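Local coordinates for protein rRNA adenine N-6-methyltransferase (Saccharopolyspora erythraea, PDB 6NVM) that dimethylates a single adenine of 23S rRNA at N6 with S-adenosyl-L-methionine as methyl donor, lowering ribosomal affinity for macrolide, lincosamide and streptogramin B antibiotics, at residues A[98-103]-A[122-127]; A[72-77]-A[136-141]; A[83-88]-A[110-115]. All blocks are in the same frame, centred on the assembly; numbering follows the deposited sequence. Where two conformers were deposited one is given.

Interaction 1: A[98-103]-A[122-127]; sequences YEIDPR and NADFLT
Phe125 turns the edge of its ring onto a face of Tyr98, an edge-to-face (T-shaped) pair with planes at 76°. The closest atoms are Phe125 CD1 and Tyr98 CD1, 3.7 Å apart, and the phenylalanine carbon lies above the tyrosine ring toward its rim. Phe125 CG is anti to its backbone N (chi1 178°), which sets the ring where its CD1 edge meets Tyr98, and the two side chains cross at about a right angle. Beyond this pair Phe125 is buried against Phe137 and Trp152, a place that suits a wholly apolar ring. Tyr98 CD2 also approaches Ala123 CB, whose small methyl fits beside the ring.

In the Rossmann-like fold of class I methyltransferases, an acidic residue just past the second strand of the sheet and an Asp after the third line the cofactor pocket; Glu99 and Asp124 hold these places and are predicted to bind S-adenosyl-L-methionine.

Asn122 ties the two loops together. Its ND2 donates to Glu99 O at 3.0 Å, nearly straight at 168°, with the acceptor in the amide plane, and makes a second, weak bond to Ile100 O. An amide suits this place because one NH2 can serve both carbonyls. Asn122 OD1 meanwhile rests near Pro102 CB. Glu99 O also takes a weak bond from Ala123 N.

Ile100 and Asp124 run side by side, pointing the same way, with Ile100 CD1 3.7 Å from Asp124 CB. Both acids brace their own loops: Glu99 OE2 accepts from Asp101 N through its anti lone pair at 2.8 Å, and Asp124 OD1 closes an Asx turn, met by Leu126 N at 2.9 Å from above the carboxylate plane.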
ATOM      1  N   TYR A  98     -14.244  11.448  -1.163  1.00 25.78           N
ATOM      2  CA  TYR A  98     -13.865  12.573  -0.323  1.00 26.70           C
ATOM      3  C   TYR A  98     -13.266  13.702  -1.151  1.00 29.30           C
ATOM      4  O   TYR A  98     -12.309  13.494  -1.904  1.00 32.09           O
ATOM      5  CB  TYR A  98     -12.872  12.119   0.750  1.00 26.74           C
ATOM      6  CG  TYR A  98     -13.555  11.330   1.835  1.00 25.95           C
ATOM      7  CD1 TYR A  98     -13.906   9.998   1.634  1.00 28.14           C
ATOM      8  CD2 TYR A  98     -13.886  11.921   3.046  1.00 30.34           C
ATOM      9  CE1 TYR A  98     -14.555   9.280   2.614  1.00 29.16           C
ATOM     10  CE2 TYR A  98     -14.537  11.206   4.035  1.00 31.02           C
ATOM     11  CZ  TYR A  98     -14.865   9.887   3.812  1.00 30.07           C
ATOM     12  OH  TYR A  98     -15.508   9.162   4.784  1.00 32.83           O
ATOM     13  N   GLU A  99     -13.821  14.900  -0.992  1.00 26.92           N
ATOM     14  CA  GLU A  99     -13.292  16.100  -1.629  1.00 29.79           C
ATOM     15  C   GLU A  99     -13.193  17.194  -0.577  1.00 31.27           C
ATOM     16  O   GLU A  99     -14.212  17.635  -0.039  1.00 28.62           O
ATOM     17  CB  GLU A  99     -14.180  16.536  -2.795  1.00 29.86           C
ATOM     18  CG  GLU A  99     -13.800  17.879  -3.391  1.00 33.63           C
ATOM     19  CD  GLU A  99     -12.321  17.967  -3.692  1.00 38.44           C
ATOM     20  OE1 GLU A  99     -11.829  17.140  -4.491  1.00 38.80           O
ATOM     21  OE2 GLU A  99     -11.645  18.847  -3.120  1.00 36.80           O
ATOM     22  N   ILE A 100     -11.965  17.630  -0.281  1.00 31.90           N
ATOM     23  CA  ILE A 100     -11.766  18.555   0.830  1.00 28.65           C
ATOM     24  C   ILE A 100     -12.245  19.962   0.486  1.00 28.74           C
ATOM     25  O   ILE A 100     -12.639  20.722   1.380  1.00 28.86           O
ATOM     26  CB  ILE A 100     -10.283  18.554   1.252  1.00 31.59           C
ATOM     27  CG1 ILE A 100     -10.113  19.240   2.607  1.00 36.54           C
ATOM     28  CG2 ILE A 100      -9.425  19.234   0.192  1.00 32.39           C
ATOM     29  CD1 ILE A 100      -8.713  19.095   3.202  1.00 39.85           C
ATOM     30  N   ASP A 101     -12.216  20.345  -0.792  1.00 27.43           N
ATOM     31  CA  ASP A 101     -12.573  21.711  -1.190  1.00 29.20           C
ATOM     32  C   ASP A 101     -14.090  21.848  -1.304  1.00 29.36           C
ATOM     33  O   ASP A 101     -14.710  21.126  -2.097  1.00 28.95           O
ATOM     34  CB  ASP A 101     -11.909  22.072  -2.513  1.00 36.56           C
ATOM     35  CG  ASP A 101     -12.127  23.528  -2.902  1.00 45.68           C
ATOM     36  OD1 ASP A 101     -13.242  23.881  -3.331  1.00 46.34           O
ATOM     37  OD2 ASP A 101     -11.183  24.330  -2.755  1.00 51.51           O
ATOM     38  N   PRO A 102     -14.726  22.757  -0.556  1.00 33.14           N
ATOM     39  CA  PRO A 102     -16.201  22.799  -0.575  1.00 35.10           C
ATOM     40  C   PRO A 102     -16.794  23.097  -1.941  1.00 35.36           C
ATOM     41  O   PRO A 102     -17.827  22.518  -2.294  1.00 36.74           O
ATOM     42  CB  PRO A 102     -16.536  23.898   0.448  1.00 39.31           C
ATOM     43  CG  PRO A 102     -15.283  24.693   0.591  1.00 42.58           C
ATOM     44  CD  PRO A 102     -14.155  23.753   0.365  1.00 34.07           C
ATOM     45  N   ARG A 103     -16.188  23.997  -2.719  1.00 34.80           N
ATOM     46  CA  ARG A 103     -16.726  24.296  -4.043  1.00 37.41           C
ATOM     47  C   ARG A 103     -16.605  23.093  -4.968  1.00 30.58           C
ATOM     48  O   ARG A 103     -17.552  22.759  -5.696  1.00 31.89           O
ATOM     49  CB  ARG A 103     -16.008  25.503  -4.646  1.00 52.55           C
ATOM     50  CG  ARG A 103     -16.575  25.953  -5.984  1.00 69.31           C
ATOM     51  CD  ARG A 103     -15.749  27.070  -6.604  1.00 85.16           C
ATOM     52  NE  ARG A 103     -14.391  26.635  -6.928  1.00 95.51           N
ATOM     53  CZ  ARG A 103     -14.051  25.977  -8.033  1.00101.03           C
ATOM     54  NH1 ARG A 103     -14.968  25.664  -8.940  1.00102.61           N
ATOM     55  NH2 ARG A 103     -12.788  25.626  -8.231  1.00102.83           N
ATOM     56  N   ASN A 122     -17.602  16.207   1.847  1.00 28.06           N
ATOM     57  CA  ASN A 122     -16.753  17.396   1.856  1.00 30.31           C
ATOM     58  C   ASN A 122     -15.927  17.359   3.134  1.00 27.15           C
ATOM     59  O   ASN A 122     -16.296  17.935   4.158  1.00 27.02           O
ATOM     60  CB  ASN A 122     -17.598  18.659   1.754  1.00 29.89           C
ATOM     61  CG  ASN A 122     -16.783  19.932   1.872  1.00 32.83           C
ATOM     62  OD1 ASN A 122     -17.276  20.938   2.379  1.00 33.76           O
ATOM     63  ND2 ASN A 122     -15.537  19.899   1.411  1.00 31.62           N
ATOM     64  N   ALA A 123     -14.791  16.674   3.074  1.00 25.94           N
ATOM     65  CA  ALA A 123     -13.955  16.497   4.253  1.00 28.44           C
ATOM     66  C   ALA A 123     -12.570  16.047   3.825  1.00 26.61           C
ATOM     67  O   ALA A 123     -12.368  15.568   2.707  1.00 28.18           O
ATOM     68  CB  ALA A 123     -14.553  15.472   5.224  1.00 30.68           C
ATOM     69  N   ASP A 124     -11.631  16.194   4.754  1.00 25.86           N
ATOM     70  CA  ASP A 124     -10.274  15.682   4.617  1.00 26.66           C
ATOM     71  C   ASP A 124     -10.268  14.177   4.873  1.00 28.79           C
ATOM     72  O   ASP A 124     -10.574  13.726   5.984  1.00 30.08           O
ATOM     73  CB  ASP A 124      -9.368  16.412   5.607  1.00 30.43           C
ATOM     74  CG  ASP A 124      -7.905  16.019   5.498  1.00 31.15           C
ATOM     75  OD1 ASP A 124      -7.557  15.054   4.785  1.00 28.56           O
ATOM     76  OD2 ASP A 124      -7.093  16.696   6.163  1.00 31.84           O
ATOM     77  N   PHE A 125      -9.904  13.398   3.850  1.00 27.31           N
ATOM     78  CA  PHE A 125      -9.910  11.947   3.993  1.00 25.87           C
ATOM     79  C   PHE A 125      -9.013  11.483   5.130  1.00 27.14           C
ATOM     80  O   PHE A 125      -9.279  10.442   5.745  1.00 27.26           O
ATOM     81  CB  PHE A 125      -9.462  11.274   2.697  1.00 27.23           C
ATOM     82  CG  PHE A 125      -9.391   9.779   2.806  1.00 26.02           C
ATOM     83  CD1 PHE A 125     -10.544   9.017   2.752  1.00 29.01           C
ATOM     84  CD2 PHE A 125      -8.185   9.141   3.018  1.00 29.34           C
ATOM     85  CE1 PHE A 125     -10.495   7.636   2.885  1.00 30.17           C
ATOM     86  CE2 PHE A 125      -8.129   7.757   3.141  1.00 26.34           C
ATOM     87  CZ  PHE A 125      -9.280   7.011   3.082  1.00 28.25           C
ATOM     88  N   LEU A 126      -7.944  12.222   5.416  1.00 27.57           N
ATOM     89  CA  LEU A 126      -6.951  11.728   6.363  1.00 28.92           C
ATOM     90  C   LEU A 126      -7.478  11.655   7.789  1.00 31.59           C
ATOM     91  O   LEU A 126      -6.895  10.938   8.610  1.00 33.65           O
ATOM     92  CB  LEU A 126      -5.699  12.600   6.300  1.00 31.32           C
ATOM     93  CG  LEU A 126      -4.745  12.253   5.154  1.00 31.04           C
ATOM     94  CD1 LEU A 126      -3.611  13.276   5.073  1.00 32.16           C
ATOM     95  CD2 LEU A 126      -4.174  10.846   5.322  1.00 29.36           C
ATOM     96  N   THR A 127      -8.557  12.371   8.104  1.00 29.65           N
ATOM     97  CA  THR A 127      -9.183  12.296   9.419  1.00 32.76           C
ATOM     98  C   THR A 127     -10.465  11.471   9.406  1.00 35.18           C
ATOM     99  O   THR A 127     -11.179  11.439  10.415  1.00 36.66           O
ATOM    100  CB  THR A 127      -9.485  13.700   9.952  1.00 34.28           C
ATOM    101  OG1 THR A 127     -10.437  14.352   9.096  1.00 32.14           O
ATOM    102  CG2 THR A 127      -8.216  14.531  10.029  1.00 38.66           C
TER

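Interaction 2: A[72-77]-A[136-141]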
ATOM      1  N   LEU A  72     -19.427  -4.949  -1.893  1.00 28.30           N
ATOM      2  CA  LEU A  72     -18.271  -4.325  -1.251  1.00 25.93           C
ATOM      3  C   LEU A  72     -18.304  -2.811  -1.419  1.00 30.17           C
ATOM      4  O   LEU A  72     -18.276  -2.329  -2.561  1.00 28.67           O
ATOM      5  CB  LEU A  72     -16.982  -4.889  -1.843  1.00 29.63           C
ATOM      6  CG  LEU A  72     -15.674  -4.449  -1.187  1.00 28.77           C
ATOM      7  CD1 LEU A  72     -15.550  -5.061   0.191  1.00 30.98           C
ATOM      8  CD2 LEU A  72     -14.495  -4.835  -2.062  1.00 32.31           C
ATOM      9  N   PRO A  73     -18.315  -2.021  -0.345  1.00 27.90           N
ATOM     10  CA  PRO A  73     -18.246  -0.566  -0.500  1.00 27.16           C
ATOM     11  C   PRO A  73     -16.819  -0.083  -0.728  1.00 27.76           C
ATOM     12  O   PRO A  73     -15.842  -0.735  -0.360  1.00 28.25           O
ATOM     13  CB  PRO A  73     -18.802  -0.053   0.832  1.00 29.69           C
ATOM     14  CG  PRO A  73     -18.384  -1.099   1.818  1.00 31.40           C
ATOM     15  CD  PRO A  73     -18.448  -2.414   1.071  1.00 29.11           C
ATOM     16  N   VAL A  74     -16.717   1.089  -1.356  1.00 26.11           N
ATOM     17  CA  VAL A  74     -15.441   1.700  -1.705  1.00 27.34           C
ATOM     18  C   VAL A  74     -15.369   3.083  -1.078  1.00 25.97           C
ATOM     19  O   VAL A  74     -16.353   3.831  -1.089  1.00 27.69           O
ATOM     20  CB  VAL A  74     -15.266   1.801  -3.237  1.00 29.32           C
ATOM     21  CG1 VAL A  74     -13.969   2.541  -3.594  1.00 32.85           C
ATOM     22  CG2 VAL A  74     -15.290   0.420  -3.864  1.00 30.52           C
ATOM     23  N   LEU A  75     -14.203   3.423  -0.534  1.00 25.10           N
ATOM     24  CA  LEU A  75     -13.878   4.797  -0.177  1.00 23.89           C
ATOM     25  C   LEU A  75     -12.865   5.333  -1.179  1.00 25.36           C
ATOM     26  O   LEU A  75     -11.913   4.633  -1.542  1.00 28.77           O
ATOM     27  CB  LEU A  75     -13.318   4.893   1.249  1.00 25.48           C
ATOM     28  CG  LEU A  75     -14.351   5.023   2.368  1.00 30.18           C
ATOM     29  CD1 LEU A  75     -15.272   3.821   2.412  1.00 33.12           C
ATOM     30  CD2 LEU A  75     -13.653   5.215   3.714  1.00 31.71           C
ATOM     31  N   GLU A  76     -13.079   6.568  -1.641  1.00 25.07           N
ATOM     32  CA  GLU A  76     -12.207   7.178  -2.634  1.00 25.86           C
ATOM     33  C   GLU A  76     -11.682   8.517  -2.136  1.00 25.56           C
ATOM     34  O   GLU A  76     -12.424   9.309  -1.548  1.00 28.04           O
ATOM     35  CB  GLU A  76     -12.925   7.387  -3.984  1.00 26.24           C
ATOM     36  CG  GLU A  76     -12.011   7.973  -5.056  1.00 28.17           C
ATOM     37  CD  GLU A  76     -12.737   8.336  -6.339  1.00 31.81           C
ATOM     38  OE1 GLU A  76     -13.964   8.564  -6.292  1.00 31.67           O
ATOM     39  OE2 GLU A  76     -12.073   8.390  -7.398  1.00 29.83           O
ATOM     40  N   ALA A  77     -10.404   8.768  -2.401  1.00 27.90           N
ATOM     41  CA  ALA A  77      -9.770  10.045  -2.113  1.00 29.64           C
ATOM     42  C   ALA A  77      -9.135  10.579  -3.389  1.00 30.30           C
ATOM     43  O   ALA A  77      -8.743   9.811  -4.275  1.00 32.24           O
ATOM     44  CB  ALA A  77      -8.708   9.909  -1.004  1.00 32.83           C
ATOM     45  N   ALA A 136     -12.973  -1.452   0.273  1.00 25.67           N
ATOM     46  CA  ALA A 136     -11.796  -1.187  -0.531  1.00 25.38           C
ATOM     47  C   ALA A 136     -11.553   0.313  -0.591  1.00 25.02           C
ATOM     48  O   ALA A 136     -12.492   1.111  -0.551  1.00 23.48           O
ATOM     49  CB  ALA A 136     -11.952  -1.746  -1.949  1.00 26.32           C
ATOM     50  N   PHE A 137     -10.278   0.690  -0.672  1.00 25.97           N
ATOM     51  CA  PHE A 137      -9.881   2.074  -0.874  1.00 23.97           C
ATOM     52  C   PHE A 137      -9.306   2.230  -2.271  1.00 25.86           C
ATOM     53  O   PHE A 137      -8.534   1.382  -2.725  1.00 26.16           O
ATOM     54  CB  PHE A 137      -8.831   2.520   0.151  1.00 24.33           C
ATOM     55  CG  PHE A 137      -8.236   3.857  -0.158  1.00 23.96           C
ATOM     56  CD1 PHE A 137      -8.895   5.019   0.207  1.00 26.70           C
ATOM     57  CD2 PHE A 137      -7.043   3.961  -0.842  1.00 28.80           C
ATOM     58  CE1 PHE A 137      -8.364   6.260  -0.081  1.00 29.87           C
ATOM     59  CE2 PHE A 137      -6.499   5.208  -1.132  1.00 33.81           C
ATOM     60  CZ  PHE A 137      -7.164   6.356  -0.748  1.00 31.46           C
ATOM     61  N   VAL A 138      -9.684   3.313  -2.945  1.00 27.06           N
ATOM     62  CA  VAL A 138      -9.093   3.701  -4.223  1.00 26.75           C
ATOM     63  C   VAL A 138      -8.746   5.177  -4.144  1.00 29.77           C
ATOM     64  O   VAL A 138      -9.540   5.977  -3.639  1.00 31.74           O
ATOM     65  CB  VAL A 138     -10.051   3.434  -5.404  1.00 26.89           C
ATOM     66  CG1 VAL A 138      -9.425   3.883  -6.713  1.00 29.57           C
ATOM     67  CG2 VAL A 138     -10.415   1.969  -5.474  1.00 28.49           C
ATOM     68  N   GLY A 139      -7.580   5.561  -4.650  1.00 28.06           N
ATOM     69  CA  GLY A 139      -7.192   6.953  -4.534  1.00 32.69           C
ATOM     70  C   GLY A 139      -6.117   7.363  -5.511  1.00 35.25           C
ATOM     71  O   GLY A 139      -5.223   6.581  -5.852  1.00 30.80           O
ATOM     72  N   ALA A 140      -6.220   8.611  -5.963  1.00 36.86           N
ATOM     73  CA  ALA A 140      -5.133   9.319  -6.634  1.00 38.94           C
ATOM     74  C   ALA A 140      -4.547  10.274  -5.607  1.00 40.10           C
ATOM     75  O   ALA A 140      -5.218  11.215  -5.176  1.00 41.43           O
ATOM     76  CB  ALA A 140      -5.634  10.071  -7.866  1.00 42.42           C
ATOM     77  N   ILE A 141      -3.311  10.028  -5.203  1.00 39.58           N
ATOM     78  CA  ILE A 141      -2.751  10.626  -3.997  1.00 41.85           C
ATOM     79  C   ILE A 141      -1.780  11.731  -4.398  1.00 45.74           C
ATOM     80  O   ILE A 141      -0.824  11.456  -5.142  1.00 47.97           O
ATOM     81  CB  ILE A 141      -2.050   9.575  -3.130  1.00 40.35           C
ATOM     82  CG1 ILE A 141      -2.917   8.315  -3.014  1.00 39.55           C
ATOM     83  CG2 ILE A 141      -1.760  10.154  -1.763  1.00 40.43           C
ATOM     84  CD1 ILE A 141      -4.332   8.567  -2.525  1.00 40.17           C
TER
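Leu75 and Phe137 sit side by side in neighbouring parallel strands, 73-77 and 136-140, and Leu75 uses both backbone polar atoms across the gap: Leu75 N donates to Ala136 O at 2.9 Å and Leu75 O accepts from Val138 N at 2.9 Å. Here the ladder is tight, and both bonds run nearly along the C=O axis. Toward the C-terminal end it slackens: Ala77 N reaches Val138 O at 3.2 Å and Ala140 N reaches Ala77 O at 3.3 Å, the last donor tilted 29° from the carbonyl plane. This looser end is also the less buried one, where Ala140 is partly exposed and predicted to bind S-adenosyl-L-methionine.

On one face the branched Val74 and Val138 meet obliquely, CG1 to CG2 at 4.1 Å, and helix 83-89 packs over Val138. On the other, Phe137 CG is anti to its backbone N (chi1 171°), and the far part of the ring brings the edge atom CE1 to 3.8 Å from Ala77 CB. The small alanine suits the ring, and Gly139, without a side chain, avoids a collision with Phe137 CZ.

Glu76 is the buried exception among apolar neighbours; its OE1 is bonded to Thr85 OG1 and Ser97 OG, partners that would help to stabilise a carboxylate within the sheet's hydrophobic layer.

Interaction 3: A[83-88]-A[110-115]; sequences LLTREL and EKLSGH
Arg86 CG stands beside its backbone N (chi1 -60°), and the chain is extended from CG to NE (chi3 -165° places NE), running toward the loop that follows helix 102-111. Leu112 CG likewise lies beside its own N, and from there the leucine's two methyls divide their work. Leu112 CD2 sits 3.7 Å above one face of the Arg86 guanidinium, offset toward its rim, and touches Arg86 CG at 3.8 Å. Leu112 CD1 goes instead to Thr85 CG2, 3.9 Å away, the two side chains crossing at about a right angle. A forked apolar residue suits this place, since it can serve a methyl and the flat, weakly hydrated face of an arginine at once.

His115 completes the setting of Arg86. Its CE1 lies against the aliphatic stem, 3.9 Å from Arg86 CG, and also comes within 4.0 Å of Arg86 NH1; with ring and guanidinium planes 83° apart, the two groups are too steeply inclined to stack.

The polar link is indirect. A water in the guanidinium plane, at its edge, accepts from Arg86 NH2 at 2.9 Å and donates to Lys111 O at 2.6 Å.

Behind the contact, Thr85 and Leu112 both lie on Ile118 of strand 118-121. After the helix ends, Leu112 to His115 form a type I beta turn. Helices 83-89 and 102-111, neighbours on one face of the parallel part of the sheet and each the helix of a beta-alpha-beta crossover, belong to the Rossmann-like fold, here with the 3-2-1-4-5-7-6 strand order of class I methyltransferases.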
ATOM      1  N   LEU A  83     -14.546  10.719 -13.198  1.00 30.44           N
ATOM      2  CA  LEU A  83     -14.738   9.633 -14.155  1.00 31.75           C
ATOM      3  C   LEU A  83     -14.399   8.291 -13.518  1.00 31.24           C
ATOM      4  O   LEU A  83     -15.151   7.318 -13.652  1.00 30.62           O
ATOM      5  CB  LEU A  83     -13.896   9.862 -15.409  1.00 34.22           C
ATOM      6  CG  LEU A  83     -13.917   8.718 -16.430  1.00 38.77           C
ATOM      7  CD1 LEU A  83     -15.338   8.356 -16.877  1.00 40.21           C
ATOM      8  CD2 LEU A  83     -13.057   9.071 -17.633  1.00 43.49           C
ATOM      9  N   LEU A  84     -13.275   8.221 -12.803  1.00 28.82           N
ATOM     10  CA  LEU A  84     -12.963   7.003 -12.067  1.00 27.16           C
ATOM     11  C   LEU A  84     -14.083   6.656 -11.095  1.00 25.18           C
ATOM     12  O   LEU A  84     -14.443   5.483 -10.942  1.00 26.84           O
ATOM     13  CB  LEU A  84     -11.633   7.162 -11.329  1.00 26.65           C
ATOM     14  CG  LEU A  84     -11.251   6.038 -10.361  1.00 29.89           C
ATOM     15  CD1 LEU A  84     -11.213   4.702 -11.076  1.00 30.48           C
ATOM     16  CD2 LEU A  84      -9.910   6.345  -9.697  1.00 31.49           C
ATOM     17  N   THR A  85     -14.642   7.665 -10.423  1.00 24.18           N
ATOM     18  CA  THR A  85     -15.717   7.407  -9.469  1.00 26.61           C
ATOM     19  C   THR A  85     -16.880   6.676 -10.134  1.00 24.47           C
ATOM     20  O   THR A  85     -17.473   5.765  -9.545  1.00 25.02           O
ATOM     21  CB  THR A  85     -16.201   8.725  -8.859  1.00 27.80           C
ATOM     22  OG1 THR A  85     -15.074   9.549  -8.530  1.00 30.02           O
ATOM     23  CG2 THR A  85     -17.024   8.458  -7.610  1.00 27.01           C
ATOM     24  N   ARG A  86     -17.222   7.070 -11.361  1.00 24.47           N
ATOM     25  CA  ARG A  86     -18.301   6.403 -12.091  1.00 26.01           C
ATOM     26  C   ARG A  86     -17.976   4.935 -12.337  1.00 26.55           C
ATOM     27  O   ARG A  86     -18.839   4.058 -12.190  1.00 28.33           O
ATOM     28  CB  ARG A  86     -18.541   7.105 -13.426  1.00 29.50           C
ATOM     29  CG  ARG A  86     -18.947   8.573 -13.331  1.00 29.30           C
ATOM     30  CD  ARG A  86     -18.900   9.237 -14.709  1.00 30.17           C
ATOM     31  NE  ARG A  86     -18.931  10.700 -14.633  1.00 29.81           N
ATOM     32  CZ  ARG A  86     -20.011  11.453 -14.804  1.00 31.53           C
ATOM     33  NH1 ARG A  86     -21.190  10.907 -15.082  1.00 34.72           N
ATOM     34  NH2 ARG A  86     -19.908  12.773 -14.713  1.00 29.22           N
ATOM     35  N   GLU A  87     -16.732   4.647 -12.716  1.00 27.82           N
ATOM     36  CA  GLU A  87     -16.365   3.271 -13.025  1.00 27.23           C
ATOM     37  C   GLU A  87     -16.279   2.414 -11.771  1.00 28.30           C
ATOM     38  O   GLU A  87     -16.596   1.219 -11.819  1.00 30.37           O
ATOM     39  CB  GLU A  87     -15.063   3.264 -13.821  1.00 31.22           C
ATOM     40  CG  GLU A  87     -15.248   4.042 -15.124  1.00 35.95           C
ATOM     41  CD  GLU A  87     -14.170   3.801 -16.151  1.00 40.11           C
ATOM     42  OE1 GLU A  87     -13.441   2.790 -16.036  1.00 39.71           O
ATOM     43  OE2 GLU A  87     -14.064   4.635 -17.082  1.00 39.98           O
ATOM     44  N   LEU A  88     -15.889   3.001 -10.637  1.00 25.97           N
ATOM     45  CA  LEU A  88     -15.954   2.281  -9.373  1.00 24.96           C
ATOM     46  C   LEU A  88     -17.396   1.985  -8.981  1.00 25.19           C
ATOM     47  O   LEU A  88     -17.703   0.883  -8.508  1.00 24.13           O
ATOM     48  CB  LEU A  88     -15.280   3.090  -8.270  1.00 25.30           C
ATOM     49  CG  LEU A  88     -13.824   3.478  -8.488  1.00 25.12           C
ATOM     50  CD1 LEU A  88     -13.378   4.432  -7.389  1.00 26.35           C
ATOM     51  CD2 LEU A  88     -12.950   2.242  -8.533  1.00 27.76           C
ATOM     52  N   GLU A 110     -22.986  17.277  -7.799  1.00 33.51           N
ATOM     53  CA  GLU A 110     -23.969  17.474  -8.863  1.00 33.75           C
ATOM     54  C   GLU A 110     -23.591  16.693 -10.117  1.00 34.70           C
ATOM     55  O   GLU A 110     -24.455  16.088 -10.764  1.00 33.81           O
ATOM     56  CB  GLU A 110     -24.107  18.965  -9.182  1.00 39.46           C
ATOM     57  CG  GLU A 110     -25.174  19.295 -10.228  1.00 56.52           C
ATOM     58  CD  GLU A 110     -26.576  18.875  -9.801  1.00 67.16           C
ATOM     59  OE1 GLU A 110     -26.845  18.834  -8.579  1.00 68.71           O
ATOM     60  OE2 GLU A 110     -27.406  18.580 -10.692  1.00 70.68           O
ATOM     61  N   LYS A 111     -22.305  16.701 -10.486  0.64 35.68           N
ATOM     62  CA  LYS A 111     -21.866  15.963 -11.668  0.64 37.48           C
ATOM     63  C   LYS A 111     -22.223  14.485 -11.573  0.64 35.32           C
ATOM     64  O   LYS A 111     -22.558  13.853 -12.582  0.64 35.10           O
ATOM     65  CB  LYS A 111     -20.357  16.118 -11.859  0.64 40.31           C
ATOM     66  CG  LYS A 111     -19.942  17.380 -12.585  0.64 44.05           C
ATOM     67  CD  LYS A 111     -18.433  17.596 -12.539  0.64 48.32           C
ATOM     68  CE  LYS A 111     -17.678  16.445 -13.180  0.64 50.18           C
ATOM     69  NZ  LYS A 111     -16.214  16.713 -13.284  0.64 51.02           N
ATOM     70  N   LEU A 112     -22.150  13.910 -10.374  1.00 30.04           N
ATOM     71  CA  LEU A 112     -22.338  12.479 -10.187  1.00 29.32           C
ATOM     72  C   LEU A 112     -23.733  12.111  -9.693  1.00 33.14           C
ATOM     73  O   LEU A 112     -23.964  10.951  -9.329  1.00 35.08           O
ATOM     74  CB  LEU A 112     -21.284  11.945  -9.214  1.00 27.57           C
ATOM     75  CG  LEU A 112     -19.836  12.197  -9.644  1.00 30.12           C
ATOM     76  CD1 LEU A 112     -18.851  11.775  -8.556  1.00 26.98           C
ATOM     77  CD2 LEU A 112     -19.530  11.484 -10.959  1.00 31.38           C
ATOM     78  N   SER A 113     -24.669  13.058  -9.684  1.00 32.64           N
ATOM     79  CA  SER A 113     -25.970  12.813  -9.072  1.00 38.76           C
ATOM     80  C   SER A 113     -26.793  11.780  -9.832  1.00 37.92           C
ATOM     81  O   SER A 113     -27.770  11.267  -9.277  1.00 35.95           O
ATOM     82  CB  SER A 113     -26.757  14.121  -8.964  1.00 44.24           C
ATOM     83  OG  SER A 113     -26.966  14.698 -10.239  1.00 45.34           O
ATOM     84  N   GLY A 114     -26.430  11.463 -11.076  1.00 33.84           N
ATOM     85  CA  GLY A 114     -27.076  10.386 -11.801  1.00 36.92           C
ATOM     86  C   GLY A 114     -26.675   8.994 -11.366  1.00 36.26           C
ATOM     87  O   GLY A 114     -27.155   8.012 -11.942  1.00 34.95           O
ATOM     88  N   HIS A 115     -25.797   8.878 -10.369  1.00 31.14           N
ATOM     89  CA  HIS A 115     -25.392   7.590  -9.812  1.00 31.64           C
ATOM     90  C   HIS A 115     -25.879   7.497  -8.372  1.00 31.19           C
ATOM     91  O   HIS A 115     -25.228   8.039  -7.464  1.00 30.20           O
ATOM     92  CB  HIS A 115     -23.873   7.424  -9.865  1.00 30.88           C
ATOM     93  CG  HIS A 115     -23.350   7.177 -11.241  1.00 31.08           C
ATOM     94  ND1 HIS A 115     -23.199   8.186 -12.166  1.00 32.74           N
ATOM     95  CD2 HIS A 115     -22.962   6.037 -11.856  1.00 29.08           C
ATOM     96  CE1 HIS A 115     -22.737   7.677 -13.292  1.00 30.32           C
ATOM     97  NE2 HIS A 115     -22.582   6.376 -13.131  1.00 32.77           N
TER
HETATM   98  O   HOH W   1     -22.374  14.237 -15.137  0.77 33.27           O

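In the fold
Interaction 2 pairs two central strands, and the other two contacts border it. Interaction 1, about 13 Å away between centres, lies at the C-terminal ends of the parallel strands: Tyr98 N probably bonds to Glu76 O at 2.8 Å, and Phe125 CZ packs on Phe137 CE1 at 3.4 Å. Interaction 3 is also about 13 Å from interaction 2, joined where Val138 CG1 packs on Leu84 CD2 at 3.9 Å. Interactions 1 and 3 use opposite ends of helix 102-111 without touching, their nearest atoms about 8 Å apart. The predicted cofactor pocket draws on Glu99 and Asp124 in interaction 1 and Ala140 in interaction 2, the side chains of Glu99 and Ala140 being about 10 Å apart.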